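Long-range contact in galectin (Danio rerio, PDB 6E20), which binds beta-galactoside sugars as a galectin-type lectin and probably acts in innate immunity by recognising glycans such as those on a viral envelope glycoprotein: residues Phe77-Asp82 with Thr99-Ser104. Numbering follows the deposited sequence.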
# COMPACT_ATOMS: atom_id res chain seq x y z
N PHE B 77 21.69 2.39 -12.39
CA PHE B 77 20.67 1.33 -12.57
C PHE B 77 20.95 0.14 -11.66
O PHE B 77 21.37 -0.90 -12.14
CB PHE B 77 20.59 0.85 -14.01
CG PHE B 77 19.29 0.19 -14.39
CD1 PHE B 77 18.16 0.95 -14.68
CD2 PHE B 77 19.21 -1.19 -14.51
CE1 PHE B 77 16.97 0.33 -15.04
CE2 PHE B 77 18.01 -1.81 -14.86
CZ PHE B 77 16.90 -1.05 -15.13
N PRO B 78 20.67 0.24 -10.34
CA PRO B 78 20.91 -0.87 -9.43
C PRO B 78 19.63 -1.71 -9.27
O PRO B 78 19.24 -1.95 -8.15
CB PRO B 78 21.26 -0.13 -8.13
CG PRO B 78 20.32 1.07 -8.17
CD PRO B 78 20.17 1.43 -9.64
N PHE B 79 18.98 -2.05 -10.38
CA PHE B 79 17.85 -3.01 -10.40
C PHE B 79 18.28 -4.26 -11.15
O PHE B 79 19.05 -4.15 -12.11
CB PHE B 79 16.59 -2.43 -11.04
CG PHE B 79 16.17 -1.15 -10.37
CD1 PHE B 79 15.52 -1.19 -9.14
CD2 PHE B 79 16.45 0.08 -10.94
CE1 PHE B 79 15.13 -0.01 -8.51
CE2 PHE B 79 16.07 1.25 -10.30
CZ PHE B 79 15.42 1.20 -9.09
N ILE B 80 17.73 -5.40 -10.74
CA ILE B 80 17.96 -6.69 -11.43
C ILE B 80 16.66 -7.45 -11.46
O ILE B 80 15.97 -7.50 -10.41
CB ILE B 80 19.04 -7.53 -10.73
CG1 ILE B 80 20.38 -6.80 -10.62
CG2 ILE B 80 19.20 -8.86 -11.44
CD1 ILE B 80 21.24 -7.28 -9.48
N GLN B 81 16.40 -8.09 -12.61
CA GLN B 81 15.25 -9.02 -12.80
C GLN B 81 15.27 -10.00 -11.62
O GLN B 81 16.36 -10.56 -11.29
CB GLN B 81 15.31 -9.71 -14.17
CG GLN B 81 15.12 -8.80 -15.38
CD GLN B 81 16.39 -8.20 -15.96
OE1 GLN B 81 17.36 -7.91 -15.26
NE2 GLN B 81 16.39 -7.99 -17.27
N ASP B 82 14.11 -10.15 -10.98
CA ASP B 82 13.81 -11.10 -9.87
C ASP B 82 14.62 -10.79 -8.60
O ASP B 82 14.71 -11.68 -7.75
CB ASP B 82 14.10 -12.55 -10.27
CG ASP B 82 13.31 -13.56 -9.44
OD1 ASP B 82 12.28 -13.19 -8.89
OD2 ASP B 82 13.74 -14.70 -9.35
N THR B 99 15.98 8.01 -3.34
CA THR B 99 17.15 7.23 -2.88
C THR B 99 16.98 5.81 -3.43
O THR B 99 15.96 5.15 -3.13
CB THR B 99 17.35 7.35 -1.37
OG1 THR B 99 17.28 8.75 -1.03
CG2 THR B 99 18.65 6.73 -0.90
N LEU B 100 17.94 5.40 -4.24
CA LEU B 100 17.97 4.08 -4.89
C LEU B 100 18.60 3.08 -3.93
O LEU B 100 19.23 3.49 -2.96
CB LEU B 100 18.80 4.23 -6.16
CG LEU B 100 18.12 5.09 -7.21
CD1 LEU B 100 18.97 5.16 -8.46
CD2 LEU B 100 16.73 4.55 -7.52
N PRO B 101 18.45 1.75 -4.21
CA PRO B 101 18.99 0.70 -3.35
C PRO B 101 20.46 0.94 -2.97
O PRO B 101 20.78 0.82 -1.82
CB PRO B 101 18.90 -0.59 -4.18
CG PRO B 101 17.83 -0.31 -5.21
CD PRO B 101 17.77 1.20 -5.38
N ASP B 102 21.30 1.30 -3.94
CA ASP B 102 22.76 1.45 -3.73
C ASP B 102 23.07 2.81 -3.08
O ASP B 102 24.21 3.25 -3.19
CB ASP B 102 23.51 1.25 -5.05
CG ASP B 102 23.22 2.34 -6.07
OD1 ASP B 102 22.43 3.24 -5.73
OD2 ASP B 102 23.76 2.26 -7.20
N GLY B 103 22.09 3.48 -2.46
CA GLY B 103 22.32 4.74 -1.71
C GLY B 103 22.46 5.95 -2.63
O GLY B 103 22.46 7.09 -2.11
N SER B 104 22.54 5.76 -3.95
CA SER B 104 22.60 6.86 -4.94
C SER B 104 21.25 7.58 -5.00
O SER B 104 20.26 7.02 -4.47
CB SER B 104 23.01 6.34 -6.27
OG SER B 104 22.06 5.40 -6.72
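The type I beta turn from Leu100 to Gly103, which joins strands 95-99 and 105-109, packs Leu100, Pro101 and Asp102 against Pro78 and Phe79. Three residues of the turn meet the ring of Pro78, centre of an inverse gamma turn, each side chain crossing it at about a right angle. Pro78 CG lies 3.8 Å from Pro101 CD and also touches Leu100 CB. From the loop backbone, Pro78 O approaches Pro101 CG at 3.6 Å. Pro78 CB is 3.6 Å from Asp102 OD2, a van der Waals approach to the carboxylate. The other oxygen, OD1, accepts from Ser104 N (3.1 Å), met from above the carboxylate plane, 42° out of it; this Asx turn, with chi1 of 67° setting Asp102 CG between backbone N and carbonyl carbon, helps fix the group beside Pro78. In the galectin beta-sandwich, the contact joins the hairpin end of the five-stranded sheet to the loop from strand 72-74 to strand 85-91. Deeper in, Phe79 CZ meets Leu100 CD2 at 3.9 Å. Ile58, from the opposing sheet, touches both Phe79 and Leu100, and Phe85 meets the Phe79 ring edge-to-face. This is structural packing away from the sugar site, the Phe79 side chain being about 14 Å from bound galactose.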